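Beta-fructofuranosidase (Bifidobacterium adolescentis, PDB 6NOB) probably hydrolyses terminal beta-fructofuranoside units of sucrose and related fructosides. Local coordinates at residues Y5-V9 and V93-P97; D284-T290 and T342-K348; R396-R401 and V571-S575; Y520-L526 and R581-F587. All coordinates share one frame; numbering follows the deposited sequence.

Contact 1 of 4, residues Y5-V9 and V93-P97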
loop_
_atom_site.group_PDB
_atom_site.type_symbol
_atom_site.label_atom_id
_atom_site.label_comp_id
_atom_site.label_asym_id
_atom_site.label_seq_id
_atom_site.Cartn_x
_atom_site.Cartn_y
_atom_site.Cartn_z
ATOM N N TYR A 5 -2.621 -10.858 33.301
ATOM C CA TYR A 5 -1.637 -9.883 32.848
ATOM C C TYR A 5 -2.107 -8.478 33.205
ATOM O O TYR A 5 -3.290 -8.154 33.064
ATOM C CB TYR A 5 -1.415 -10.001 31.336
ATOM C CG TYR A 5 -0.149 -9.339 30.838
ATOM C CD1 TYR A 5 1.102 -9.804 31.229
ATOM C CD2 TYR A 5 -0.202 -8.255 29.965
ATOM C CE1 TYR A 5 2.265 -9.205 30.775
ATOM C CE2 TYR A 5 0.956 -7.649 29.506
ATOM C CZ TYR A 5 2.185 -8.130 29.914
ATOM O OH TYR A 5 3.339 -7.536 29.462
ATOM N N SER A 6 -1.175 -7.639 33.660
ATOM C CA SER A 6 -1.524 -6.334 34.201
ATOM C C SER A 6 -0.516 -5.280 33.763
ATOM O O SER A 6 0.689 -5.541 33.724
ATOM C CB SER A 6 -1.591 -6.381 35.732
ATOM O OG SER A 6 -2.533 -5.449 36.229
ATOM N N ILE A 7 -1.020 -4.083 33.437
ATOM C CA ILE A 7 -0.187 -2.935 33.094
ATOM C C ILE A 7 -0.764 -1.684 33.745
ATOM O O ILE A 7 -1.915 -1.658 34.188
ATOM C CB ILE A 7 -0.060 -2.712 31.568
ATOM C CG1 ILE A 7 -1.419 -2.355 30.963
ATOM C CG2 ILE A 7 0.551 -3.926 30.884
ATOM C CD1 ILE A 7 -1.333 -1.805 29.554
ATOM N N SER A 8 0.056 -0.634 33.793
ATOM C CA SER A 8 -0.343 0.669 34.307
ATOM C C SER A 8 -0.275 1.698 33.186
ATOM O O SER A 8 0.677 1.707 32.398
ATOM C CB SER A 8 0.550 1.101 35.474
ATOM O OG SER A 8 -0.155 1.940 36.371
ATOM N N VAL A 9 -1.285 2.567 33.118
ATOM C CA VAL A 9 -1.462 3.486 31.997
ATOM C C VAL A 9 -1.835 4.862 32.531
ATOM O O VAL A 9 -2.762 4.989 33.338
ATOM C CB VAL A 9 -2.545 2.985 31.019
ATOM C CG1 VAL A 9 -2.940 4.086 30.042
ATOM C CG2 VAL A 9 -2.071 1.749 30.275
ATOM N N VAL A 93 -0.731 1.856 23.255
ATOM C CA VAL A 93 -0.683 1.182 24.548
ATOM C C VAL A 93 -0.224 -0.250 24.311
ATOM O O VAL A 93 -0.817 -0.970 23.499
ATOM C CB VAL A 93 -2.047 1.215 25.260
ATOM C CG1 VAL A 93 -2.020 0.332 26.500
ATOM C CG2 VAL A 93 -2.415 2.646 25.635
ATOM N N ASN A 94 0.833 -0.656 25.011
ATOM C CA ASN A 94 1.440 -1.974 24.836
ATOM C C ASN A 94 0.972 -2.884 25.966
ATOM O O ASN A 94 1.458 -2.794 27.096
ATOM C CB ASN A 94 2.961 -1.868 24.806
ATOM C CG ASN A 94 3.646 -3.222 24.880
ATOM O OD1 ASN A 94 3.107 -4.238 24.431
ATOM N ND2 ASN A 94 4.840 -3.245 25.463
ATOM N N MET A 95 0.023 -3.768 25.655
ATOM C CA MET A 95 -0.395 -4.817 26.576
ATOM C C MET A 95 -0.110 -6.199 26.004
ATOM O O MET A 95 -0.716 -7.188 26.431
ATOM C CB MET A 95 -1.877 -4.672 26.924
ATOM C CG MET A 95 -2.225 -5.171 28.314
ATOM S SD MET A 95 -3.911 -4.782 28.810
ATOM C CE MET A 95 -3.983 -5.650 30.378
ATOM N N ASN A 96 0.800 -6.283 25.035
ATOM C CA ASN A 96 1.168 -7.555 24.432
ATOM C C ASN A 96 2.296 -8.187 25.235
ATOM O O ASN A 96 3.397 -7.622 25.283
ATOM C CB ASN A 96 1.596 -7.355 22.987
ATOM C CG ASN A 96 1.595 -8.644 22.189
ATOM O OD1 ASN A 96 1.752 -9.733 22.743
ATOM N ND2 ASN A 96 1.420 -8.528 20.874
ATOM N N PRO A 97 2.075 -9.336 25.878
ATOM C CA PRO A 97 3.153 -9.961 26.663
ATOM C C PRO A 97 4.372 -10.337 25.837
ATOM O O PRO A 97 5.447 -10.550 26.411
ATOM C CB PRO A 97 2.477 -11.205 27.261
ATOM C CG PRO A 97 1.003 -10.911 27.205
ATOM C CD PRO A 97 0.807 -10.075 25.982
HETATM O O HOH W 1 5.182 -6.134 27.347
#

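Contact 2 of 4, residues D284-T290 and T342-K348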
loop_
_atom_site.group_PDB
_atom_site.type_symbol
_atom_site.label_atom_id
_atom_site.label_comp_id
_atom_site.label_asym_id
_atom_site.label_seq_id
_atom_site.Cartn_x
_atom_site.Cartn_y
_atom_site.Cartn_z
ATOM N N ASP A 284 -22.232 13.631 -15.961
ATOM C CA ASP A 284 -23.141 13.576 -14.826
ATOM C C ASP A 284 -23.054 12.260 -14.062
ATOM O O ASP A 284 -23.867 12.027 -13.162
ATOM C CB ASP A 284 -24.581 13.808 -15.293
ATOM C CG ASP A 284 -24.771 15.166 -15.942
ATOM O OD1 ASP A 284 -24.191 16.153 -15.441
ATOM O OD2 ASP A 284 -25.498 15.244 -16.958
ATOM N N ARG A 285 -22.091 11.399 -14.390
ATOM C CA ARG A 285 -21.934 10.120 -13.712
ATOM C C ARG A 285 -20.505 9.966 -13.214
ATOM O O ARG A 285 -19.557 10.410 -13.868
ATOM C CB ARG A 285 -22.293 8.949 -14.640
ATOM C CG ARG A 285 -23.712 9.002 -15.195
ATOM C CD ARG A 285 -24.021 7.787 -16.065
ATOM N NE ARG A 285 -24.277 6.589 -15.270
ATOM C CZ ARG A 285 -25.458 6.281 -14.741
ATOM N NH1 ARG A 285 -26.498 7.083 -14.920
ATOM N NH2 ARG A 285 -25.598 5.171 -14.028
ATOM N N ALA A 286 -20.360 9.348 -12.044
ATOM C CA ALA A 286 -19.060 8.940 -11.534
ATOM C C ALA A 286 -18.769 7.514 -11.980
ATOM O O ALA A 286 -19.683 6.711 -12.176
ATOM C CB ALA A 286 -19.015 9.035 -10.010
ATOM N N TYR A 287 -17.486 7.200 -12.134
ATOM C CA TYR A 287 -17.072 5.929 -12.707
ATOM C C TYR A 287 -16.213 5.144 -11.724
ATOM O O TYR A 287 -15.365 5.711 -11.030
ATOM C CB TYR A 287 -16.331 6.151 -14.029
ATOM C CG TYR A 287 -17.284 6.507 -15.144
ATOM C CD1 TYR A 287 -17.718 7.817 -15.318
ATOM C CD2 TYR A 287 -17.785 5.529 -15.996
ATOM C CE1 TYR A 287 -18.607 8.148 -16.327
ATOM C CE2 TYR A 287 -18.673 5.847 -17.007
ATOM C CZ TYR A 287 -19.081 7.158 -17.167
ATOM O OH TYR A 287 -19.965 7.483 -18.171
ATOM N N MET A 288 -16.451 3.833 -11.678
ATOM C CA MET A 288 -15.812 2.925 -10.734
ATOM C C MET A 288 -15.205 1.763 -11.508
ATOM O O MET A 288 -15.906 1.093 -12.277
ATOM C CB MET A 288 -16.827 2.414 -9.700
ATOM C CG MET A 288 -16.344 1.252 -8.829
ATOM S SD MET A 288 -17.687 0.362 -7.996
ATOM C CE MET A 288 -18.367 1.624 -6.920
ATOM N N VAL A 289 -13.912 1.528 -11.316
ATOM C CA VAL A 289 -13.255 0.338 -11.845
ATOM C C VAL A 289 -13.138 -0.682 -10.725
ATOM O O VAL A 289 -12.917 -0.328 -9.559
ATOM C CB VAL A 289 -11.873 0.659 -12.450
ATOM C CG1 VAL A 289 -12.026 1.495 -13.705
ATOM C CG2 VAL A 289 -10.991 1.368 -11.437
ATOM N N THR A 290 -13.310 -1.953 -11.073
ATOM C CA THR A 290 -13.132 -3.051 -10.141
ATOM C C THR A 290 -12.238 -4.095 -10.794
ATOM O O THR A 290 -12.163 -4.199 -12.021
ATOM C CB THR A 290 -14.476 -3.673 -9.725
ATOM O OG1 THR A 290 -15.366 -3.700 -10.848
ATOM C CG2 THR A 290 -15.116 -2.858 -8.613
ATOM N N THR A 342 -13.535 -4.239 -14.721
ATOM C CA THR A 342 -14.952 -4.042 -14.981
ATOM C C THR A 342 -15.375 -2.650 -14.534
ATOM O O THR A 342 -15.139 -2.255 -13.387
ATOM C CB THR A 342 -15.772 -5.120 -14.277
ATOM O OG1 THR A 342 -15.175 -5.428 -13.011
ATOM C CG2 THR A 342 -15.829 -6.376 -15.137
ATOM N N LEU A 343 -15.990 -1.907 -15.449
ATOM C CA LEU A 343 -16.342 -0.512 -15.232
ATOM C C LEU A 343 -17.812 -0.381 -14.852
ATOM O O LEU A 343 -18.679 -1.030 -15.445
ATOM C CB LEU A 343 -16.051 0.312 -16.487
ATOM C CG LEU A 343 -16.147 1.833 -16.358
ATOM C CD1 LEU A 343 -15.111 2.359 -15.382
ATOM C CD2 LEU A 343 -15.987 2.489 -17.718
ATOM N N PHE A 344 -18.080 0.463 -13.855
ATOM C CA PHE A 344 -19.428 0.783 -13.411
ATOM C C PHE A 344 -19.578 2.295 -13.310
ATOM O O PHE A 344 -18.600 3.020 -13.109
ATOM C CB PHE A 344 -19.753 0.156 -12.049
ATOM C CG PHE A 344 -19.688 -1.344 -12.032
ATOM C CD1 PHE A 344 -18.479 -2.000 -11.853
ATOM C CD2 PHE A 344 -20.840 -2.099 -12.172
ATOM C CE1 PHE A 344 -18.421 -3.379 -11.827
ATOM C CE2 PHE A 344 -20.789 -3.478 -12.148
ATOM C CZ PHE A 344 -19.578 -4.121 -11.975
ATOM N N SER A 345 -20.815 2.771 -13.440
ATOM C CA SER A 345 -21.084 4.198 -13.321
ATOM C C SER A 345 -22.392 4.426 -12.578
ATOM O O SER A 345 -23.318 3.614 -12.647
ATOM C CB SER A 345 -21.155 4.895 -14.685
ATOM O OG SER A 345 -22.218 4.386 -15.462
ATOM N N ALA A 346 -22.457 5.554 -11.875
ATOM C CA ALA A 346 -23.643 5.958 -11.135
ATOM C C ALA A 346 -23.890 7.445 -11.339
ATOM O O ALA A 346 -22.944 8.233 -11.429
ATOM C CB ALA A 346 -23.500 5.655 -9.639
ATOM N N LYS A 347 -25.163 7.825 -11.404
ATOM C CA LYS A 347 -25.516 9.229 -11.568
ATOM C C LYS A 347 -25.260 9.994 -10.276
ATOM O O LYS A 347 -25.725 9.596 -9.202
ATOM C CB LYS A 347 -26.979 9.369 -11.983
ATOM C CG LYS A 347 -27.391 10.803 -12.272
ATOM C CD LYS A 347 -28.335 10.887 -13.462
ATOM C CE LYS A 347 -28.512 12.326 -13.924
ATOM N NZ LYS A 347 -29.949 12.710 -14.027
ATOM N N LYS A 348 -24.515 11.090 -10.381
ATOM C CA LYS A 348 -24.290 11.951 -9.233
ATOM C C LYS A 348 -25.570 12.719 -8.895
ATOM O O LYS A 348 -26.392 12.988 -9.776
ATOM C CB LYS A 348 -23.145 12.920 -9.515
ATOM C CG LYS A 348 -21.800 12.231 -9.703
ATOM C CD LYS A 348 -20.724 13.203 -10.161
ATOM C CE LYS A 348 -21.000 13.723 -11.563
ATOM N NZ LYS A 348 -19.852 14.508 -12.098
HETATM O O HOH W 2 -17.961 12.792 -12.518
#

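Contact 3 of 4, residues R396-R401 and V571-S575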
loop_
_atom_site.group_PDB
_atom_site.type_symbol
_atom_site.label_atom_id
_atom_site.label_comp_id
_atom_site.label_asym_id
_atom_site.label_seq_id
_atom_site.Cartn_x
_atom_site.Cartn_y
_atom_site.Cartn_z
ATOM N N ARG A 396 4.701 -13.995 -12.933
ATOM C CA ARG A 396 6.056 -13.472 -12.940
ATOM C C ARG A 396 6.412 -13.093 -14.368
ATOM O O ARG A 396 6.067 -13.816 -15.305
ATOM C CB ARG A 396 7.057 -14.498 -12.402
ATOM C CG ARG A 396 6.825 -14.900 -10.955
ATOM C CD ARG A 396 7.855 -15.918 -10.491
ATOM N NE ARG A 396 9.178 -15.323 -10.330
ATOM C CZ ARG A 396 10.237 -15.972 -9.858
ATOM N NH1 ARG A 396 10.137 -17.246 -9.500
ATOM N NH2 ARG A 396 11.401 -15.348 -9.748
ATOM N N ASP A 397 7.082 -11.957 -14.540
ATOM C CA ASP A 397 7.483 -11.564 -15.882
ATOM C C ASP A 397 8.698 -12.381 -16.320
ATOM O O ASP A 397 9.229 -13.205 -15.570
ATOM C CB ASP A 397 7.739 -10.056 -15.956
ATOM C CG ASP A 397 8.795 -9.571 -14.969
ATOM O OD1 ASP A 397 9.604 -10.383 -14.472
ATOM O OD2 ASP A 397 8.817 -8.349 -14.698
ATOM N N LYS A 398 9.133 -12.161 -17.566
ATOM C CA LYS A 398 10.303 -12.861 -18.090
ATOM C C LYS A 398 11.512 -12.688 -17.182
ATOM O O LYS A 398 12.328 -13.608 -17.045
ATOM C CB LYS A 398 10.624 -12.352 -19.498
ATOM C CG LYS A 398 11.880 -12.940 -20.116
ATOM C CD LYS A 398 12.366 -12.094 -21.284
ATOM N N GLN A 399 11.631 -11.527 -16.540
ATOM C CA GLN A 399 12.758 -11.229 -15.670
ATOM C C GLN A 399 12.638 -11.864 -14.291
ATOM O O GLN A 399 13.614 -11.835 -13.532
ATOM C CB GLN A 399 12.908 -9.714 -15.516
ATOM C CG GLN A 399 13.269 -8.980 -16.798
ATOM C CD GLN A 399 12.072 -8.749 -17.700
ATOM O OE1 GLN A 399 10.924 -8.910 -17.284
ATOM N NE2 GLN A 399 12.335 -8.372 -18.944
ATOM N N GLY A 400 11.479 -12.421 -13.945
ATOM C CA GLY A 400 11.287 -13.073 -12.667
ATOM C C GLY A 400 10.553 -12.259 -11.624
ATOM O O GLY A 400 10.420 -12.725 -10.484
ATOM N N ARG A 401 10.064 -11.070 -11.973
ATOM C CA ARG A 401 9.405 -10.202 -11.004
ATOM C C ARG A 401 7.951 -10.628 -10.816
ATOM O O ARG A 401 7.190 -10.728 -11.783
ATOM C CB ARG A 401 9.495 -8.743 -11.457
ATOM C CG ARG A 401 10.925 -8.200 -11.489
ATOM C CD ARG A 401 11.024 -6.828 -12.152
ATOM N NE ARG A 401 10.761 -6.870 -13.588
ATOM C CZ ARG A 401 11.230 -5.983 -14.462
ATOM N NH1 ARG A 401 11.989 -4.976 -14.052
ATOM N NH2 ARG A 401 10.936 -6.103 -15.749
ATOM N N VAL A 571 16.774 -12.492 -10.007
ATOM C CA VAL A 571 15.768 -11.726 -10.734
ATOM C C VAL A 571 16.448 -10.571 -11.456
ATOM O O VAL A 571 17.276 -9.862 -10.869
ATOM C CB VAL A 571 14.674 -11.216 -9.782
ATOM C CG1 VAL A 571 13.689 -10.331 -10.532
ATOM C CG2 VAL A 571 13.966 -12.392 -9.127
ATOM N N ASP A 572 16.094 -10.375 -12.726
ATOM C CA ASP A 572 16.685 -9.339 -13.572
ATOM C C ASP A 572 15.873 -8.057 -13.408
ATOM O O ASP A 572 14.848 -7.870 -14.063
ATOM C CB ASP A 572 16.712 -9.806 -15.024
ATOM C CG ASP A 572 17.372 -8.808 -15.959
ATOM O OD1 ASP A 572 17.981 -7.835 -15.473
ATOM O OD2 ASP A 572 17.277 -9.004 -17.192
ATOM N N PHE A 573 16.335 -7.156 -12.540
ATOM C CA PHE A 573 15.620 -5.903 -12.286
ATOM C C PHE A 573 15.968 -4.860 -13.352
ATOM O O PHE A 573 16.477 -3.778 -13.071
ATOM C CB PHE A 573 15.925 -5.394 -10.883
ATOM C CG PHE A 573 15.508 -6.341 -9.797
ATOM C CD1 PHE A 573 14.167 -6.519 -9.486
ATOM C CD2 PHE A 573 16.454 -7.058 -9.088
ATOM C CE1 PHE A 573 13.782 -7.395 -8.484
ATOM C CE2 PHE A 573 16.079 -7.932 -8.087
ATOM C CZ PHE A 573 14.741 -8.102 -7.784
ATOM N N ASP A 574 15.673 -5.220 -14.601
ATOM C CA ASP A 574 15.928 -4.341 -15.736
ATOM C C ASP A 574 15.107 -3.062 -15.619
ATOM O O ASP A 574 13.883 -3.108 -15.470
ATOM C CB ASP A 574 15.590 -5.075 -17.036
ATOM C CG ASP A 574 16.108 -4.363 -18.276
ATOM O OD1 ASP A 574 16.303 -3.131 -18.240
ATOM O OD2 ASP A 574 16.314 -5.048 -19.300
ATOM N N SER A 575 15.787 -1.913 -15.703
ATOM C CA SER A 575 15.088 -0.635 -15.593
ATOM C C SER A 575 14.118 -0.418 -16.747
ATOM O O SER A 575 13.145 0.331 -16.605
ATOM C CB SER A 575 16.093 0.518 -15.521
ATOM O OG SER A 575 16.573 0.866 -16.808
HETATM O O HOH W 3 11.756 -3.413 -17.026
#

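Contact 4 of 4, residues Y520-L526 and R581-F587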
loop_
_atom_site.group_PDB
_atom_site.type_symbol
_atom_site.label_atom_id
_atom_site.label_comp_id
_atom_site.label_asym_id
_atom_site.label_seq_id
_atom_site.Cartn_x
_atom_site.Cartn_y
_atom_site.Cartn_z
ATOM N N TYR A 520 19.950 7.905 3.436
ATOM C CA TYR A 520 20.533 8.981 2.647
ATOM C C TYR A 520 19.746 9.183 1.361
ATOM O O TYR A 520 18.920 8.357 0.965
ATOM C CB TYR A 520 22.004 8.696 2.319
ATOM C CG TYR A 520 22.214 7.498 1.414
ATOM C CD1 TYR A 520 22.336 6.219 1.942
ATOM C CD2 TYR A 520 22.294 7.648 0.034
ATOM C CE1 TYR A 520 22.533 5.120 1.122
ATOM C CE2 TYR A 520 22.486 6.558 -0.794
ATOM C CZ TYR A 520 22.607 5.297 -0.244
ATOM O OH TYR A 520 22.801 4.207 -1.064
ATOM N N TYR A 521 20.036 10.302 0.705
ATOM C CA TYR A 521 19.546 10.620 -0.627
ATOM C C TYR A 521 20.749 10.890 -1.519
ATOM O O TYR A 521 21.741 11.472 -1.070
ATOM C CB TYR A 521 18.608 11.839 -0.584
ATOM C CG TYR A 521 18.460 12.585 -1.893
ATOM C CD1 TYR A 521 19.313 13.631 -2.225
ATOM C CD2 TYR A 521 17.453 12.253 -2.789
ATOM C CE1 TYR A 521 19.177 14.313 -3.419
ATOM C CE2 TYR A 521 17.307 12.933 -3.980
ATOM C CZ TYR A 521 18.172 13.959 -4.292
ATOM O OH TYR A 521 18.032 14.636 -5.482
ATOM N N ALA A 522 20.673 10.466 -2.780
ATOM C CA ALA A 522 21.770 10.702 -3.712
ATOM C C ALA A 522 21.231 11.072 -5.086
ATOM O O ALA A 522 20.321 10.414 -5.598
ATOM C CB ALA A 522 22.680 9.476 -3.821
ATOM N N ASN A 523 21.805 12.120 -5.674
ATOM C CA ASN A 523 21.491 12.560 -7.032
ATOM C C ASN A 523 22.786 12.521 -7.835
ATOM O O ASN A 523 23.696 13.322 -7.594
ATOM C CB ASN A 523 20.882 13.962 -7.027
ATOM C CG ASN A 523 20.480 14.434 -8.414
ATOM O OD1 ASN A 523 20.454 13.654 -9.364
ATOM N ND2 ASN A 523 20.160 15.718 -8.533
ATOM N N VAL A 524 22.871 11.590 -8.784
ATOM C CA VAL A 524 24.083 11.358 -9.563
ATOM C C VAL A 524 23.790 11.660 -11.026
ATOM O O VAL A 524 22.773 11.210 -11.568
ATOM C CB VAL A 524 24.594 9.914 -9.397
ATOM C CG1 VAL A 524 25.900 9.717 -10.161
ATOM C CG2 VAL A 524 24.773 9.583 -7.924
ATOM N N HIS A 525 24.686 12.413 -11.663
ATOM C CA HIS A 525 24.572 12.771 -13.072
ATOM C C HIS A 525 25.695 12.101 -13.850
ATOM O O HIS A 525 26.876 12.349 -13.582
ATOM C CB HIS A 525 24.625 14.287 -13.259
ATOM C CG HIS A 525 23.357 14.982 -12.879
ATOM N ND1 HIS A 525 22.228 14.955 -13.669
ATOM C CD2 HIS A 525 23.033 15.712 -11.786
ATOM C CE1 HIS A 525 21.266 15.644 -13.082
ATOM N NE2 HIS A 525 21.729 16.114 -11.938
ATOM N N LEU A 526 25.326 11.262 -14.814
ATOM C CA LEU A 526 26.279 10.560 -15.659
ATOM C C LEU A 526 26.374 11.253 -17.011
ATOM O O LEU A 526 25.377 11.760 -17.533
ATOM C CB LEU A 526 25.870 9.097 -15.844
ATOM C CG LEU A 526 25.705 8.287 -14.555
ATOM C CD1 LEU A 526 25.057 6.945 -14.844
ATOM C CD2 LEU A 526 27.043 8.098 -13.859
ATOM N N ARG A 581 20.980 8.875 -17.542
ATOM C CA ARG A 581 21.953 9.933 -17.298
ATOM C C ARG A 581 21.813 10.502 -15.892
ATOM O O ARG A 581 22.791 10.991 -15.317
ATOM C CB ARG A 581 21.808 11.046 -18.337
ATOM C CG ARG A 581 22.122 10.610 -19.756
ATOM C CD ARG A 581 23.571 10.170 -19.897
ATOM N NE ARG A 581 23.864 9.731 -21.258
ATOM C CZ ARG A 581 23.699 8.487 -21.696
ATOM N NH1 ARG A 581 23.987 8.180 -22.953
ATOM N NH2 ARG A 581 23.248 7.547 -20.877
ATOM N N GLN A 582 20.607 10.454 -15.333
ATOM C CA GLN A 582 20.365 10.891 -13.964
ATOM C C GLN A 582 19.903 9.706 -13.131
ATOM O O GLN A 582 18.970 8.994 -13.518
ATOM C CB GLN A 582 19.322 12.010 -13.902
ATOM C CG GLN A 582 19.130 12.564 -12.497
ATOM C CD GLN A 582 18.163 13.729 -12.442
ATOM O OE1 GLN A 582 17.398 13.968 -13.379
ATOM N NE2 GLN A 582 18.191 14.465 -11.338
ATOM N N VAL A 583 20.558 9.499 -11.993
ATOM C CA VAL A 583 20.179 8.472 -11.029
ATOM C C VAL A 583 19.881 9.164 -9.707
ATOM O O VAL A 583 20.760 9.814 -9.127
ATOM C CB VAL A 583 21.277 7.412 -10.855
ATOM C CG1 VAL A 583 20.882 6.429 -9.765
ATOM C CG2 VAL A 583 21.531 6.688 -12.168
ATOM N N GLU A 584 18.644 9.032 -9.236
ATOM C CA GLU A 584 18.221 9.586 -7.958
ATOM C C GLU A 584 17.853 8.436 -7.030
ATOM O O GLU A 584 17.018 7.597 -7.380
ATOM C CB GLU A 584 17.039 10.544 -8.139
ATOM C CG GLU A 584 16.823 11.472 -6.965
ATOM C CD GLU A 584 15.787 12.551 -7.234
ATOM O OE1 GLU A 584 14.647 12.213 -7.616
ATOM O OE2 GLU A 584 16.116 13.742 -7.059
ATOM N N VAL A 585 18.482 8.395 -5.855
ATOM C CA VAL A 585 18.380 7.256 -4.948
ATOM C C VAL A 585 17.893 7.728 -3.586
ATOM O O VAL A 585 18.458 8.664 -3.008
ATOM C CB VAL A 585 19.728 6.526 -4.798
ATOM C CG1 VAL A 585 19.581 5.324 -3.880
ATOM C CG2 VAL A 585 20.262 6.107 -6.159
ATOM N N PHE A 586 16.849 7.077 -3.076
ATOM C CA PHE A 586 16.426 7.192 -1.682
ATOM C C PHE A 586 16.639 5.830 -1.031
ATOM O O PHE A 586 15.957 4.861 -1.384
ATOM C CB PHE A 586 14.957 7.602 -1.559
ATOM C CG PHE A 586 14.642 8.984 -2.068
ATOM C CD1 PHE A 586 14.468 9.220 -3.421
ATOM C CD2 PHE A 586 14.474 10.036 -1.184
ATOM C CE1 PHE A 586 14.159 10.485 -3.888
ATOM C CE2 PHE A 586 14.166 11.306 -1.643
ATOM C CZ PHE A 586 14.008 11.530 -2.999
ATOM N N PHE A 587 17.573 5.748 -0.087
ATOM C CA PHE A 587 17.743 4.544 0.719
ATOM C C PHE A 587 17.453 4.876 2.173
ATOM O O PHE A 587 18.111 5.742 2.759
ATOM C CB PHE A 587 19.142 3.946 0.588
ATOM C CG PHE A 587 19.297 2.656 1.337
ATOM C CD1 PHE A 587 18.757 1.485 0.833
ATOM C CD2 PHE A 587 19.942 2.620 2.564
ATOM C CE1 PHE A 587 18.877 0.294 1.525
ATOM C CE2 PHE A 587 20.065 1.432 3.261
ATOM C CZ PHE A 587 19.530 0.267 2.741
#

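Contact 1 of 4, residues Y5-V9 and V93-P97
Pro97 CG sits over the centre of one face of the Tyr5 ring, 3.8 Å from the centroid and nearly on the ring normal, a CH-pi contact. Met95 O approaches the same ring obliquely, 3.5 Å from Tyr5 CE2. With CG of Tyr5 trans to the backbone N (chi1 -163°), the ring reaches across to the 93-97 loop, and its hydroxyl shares a water with that loop: Tyr5 OH is 3.1 Å from the water, which donates to Asn96 O. An Asx turn shapes this bend, Asn94 OD1 taking the N-H of Asn96, while Asn94 ND2 is bound by Pro103 O and Asp99 O. The contact closes one side of a small N-terminal beta sandwich. Strand 5-10 edges one four-stranded antiparallel sheet, and residues 93-97 follow edge strand 91-92 of the other. Ile7 lies aslant two side chains, its CD1 between Met95 CG (3.7 Å) and Val93 CG1 (3.8 Å). With an alanine at Ile7, Met95 CG and Val93 CG1 would probably lose their common apolar partner and a gap would open between the strand and the 93-97 loop. Further along, Val9 CG2 meets Val93 CG1 at 4.0 Å, and both valines also touch Leu79.

Contact 2 of 4, residues D284-T290 and T342-K348
Two nitrogens of Arg285 hold Ser345: NE donates to Ser345 OG at 3.0 Å, close to the guanidinium plane, and NH2 to Ser345 O at 3.1 Å, coming from above the carbonyl plane. Ser345 OG is also bonded to Glu359 OE1. The bend at Arg285 chi3 (76°) folds the guanidinium back, one face over Lys347 N. The Ala286-Ala346 and Met288-Phe344 pairs each exchange two N-H...O bonds, the shortest being Met288 N to Phe344 O at 2.7 Å. Lys348 N closes one end on Asp284 O (3.0 Å), and Lys348 NZ is satisfied by Pro283 O and a water. At the other end Thr290 N donates to Thr342 O, and Thr342 N returns only a weak bond to Thr290 O; Thr290 OG1 lies 2.8 Å from Thr342 OG1. Tyr287 OH takes the N-H of Asp282, while Ser345 CB packs over one face of the Tyr287 ring. These are inner strands of a blade of the family 32 beta-propeller, flanked by strands 268-273 (beside 285-290) and 357-365 (beside 342-348).

Contact 3 of 4, residues R396-R401 and V571-S575
Val571 begins the seam where a type I beta turn of the propeller, Asp397 to Gly400, meets the C-terminal beta sandwich characteristic of family 32. Its CG1 packs on Arg401 CG at 3.6 Å, and its CG2 comes to the edge of the Arg396 guanidinium. That guanidinium is held by Gly400 O, which accepts from both Arg396 NE and Arg396 NH2; at phi 101° a CB on Gly400 would run into Gln399 O, which calls for glycine. Asp572 N donates to Gln399 O at 3.0 Å, and Asp572 CB lies 3.8 Å from Gln399 CB, while the carboxylate turns to a salt bridge with Arg560. Phe573, the centre of an inverse gamma turn, starts its side chain away from residues 396-401, though CD1 still comes to 4.1 Å from Arg401 CD. Asp574 follows, its carbonyl facing Arg401. A salt bridge holds another edge of this guanidinium: Arg401 NE meets the syn lone pair of Asp397 OD2 at 2.7 Å. Arg401 NH1 also has Phe431 O as a partner. Across the seam Arg401 NH1 donates to Asp574 O at 3.0 Å, and a water that accepts from Arg401 NH2 donates to the same oxygen at 2.7 Å.

Contact 4 of 4, residues Y520-L526 and R581-F587
Strands 520-526 and 582-587 run antiparallel, their axes 4.7 Å apart at closest and 173° between directions, with Tyr520-Phe587, Ala522-Val585 and Val524-Val583 as hydrogen-bonded pairs and Leu526 N closing the end on Arg581 O. These three pairs turn their side chains into the core of the C-terminal beta sandwich, onto strands 532-540 and 614-620 of the facing sheet. There Tyr520 CE1 lies 3.6 Å from Phe587 CB, and Tyr520 OH is taken up by Leu536 O. The other face carries Tyr521, Asn523, His525, Gln582, Glu584 and Phe586. Tyr521 presents its ring edge to the face of Phe586 (centroids 5.0 Å apart, planes at 60°), and its OH donates to Glu584 OE2 at 2.6 Å, on the anti side of the carboxylate. A phenylalanine at Tyr521 would keep the ring contact but would probably deprive Glu584 OE2 of this donor. Gln582, extended from a chi1 of -175°, sends NE2 to Asn523 OD1 at 3.1 Å, with that oxygen in its amide plane. The His525 ring lies alongside, its CE1 3.7 Å from Gln582 CD. One face of the pair is thus mainly apolar, while the other mixes aromatic and polar side chains. With Tyr521 OH donating to OE2 and Tyr494 OH bonded to OE1, both oxygens of the buried Glu584 have partners, which would be consistent with an anionic carboxylate.

In the fold
From the N terminus, contact 1 closes first, returning the chain after some eighty residues to its opening strand and so joining the two sheets of the small N-terminal sandwich. Contact 2 follows in series, about 47 Å away between centres, and pairs two strands within one propeller blade across a 51-residue excursion. Contacts 3 and 4 cross: 396-401 waits in the propeller until 571-575 arrives, while 520-526 opens in between and is paired by 581-587 shortly afterwards. Contact 4 builds one sheet of the C-terminal sandwich; contact 3, with nearest atoms about 9 Å from it, ties the edge of that domain's other sheet back to the propeller.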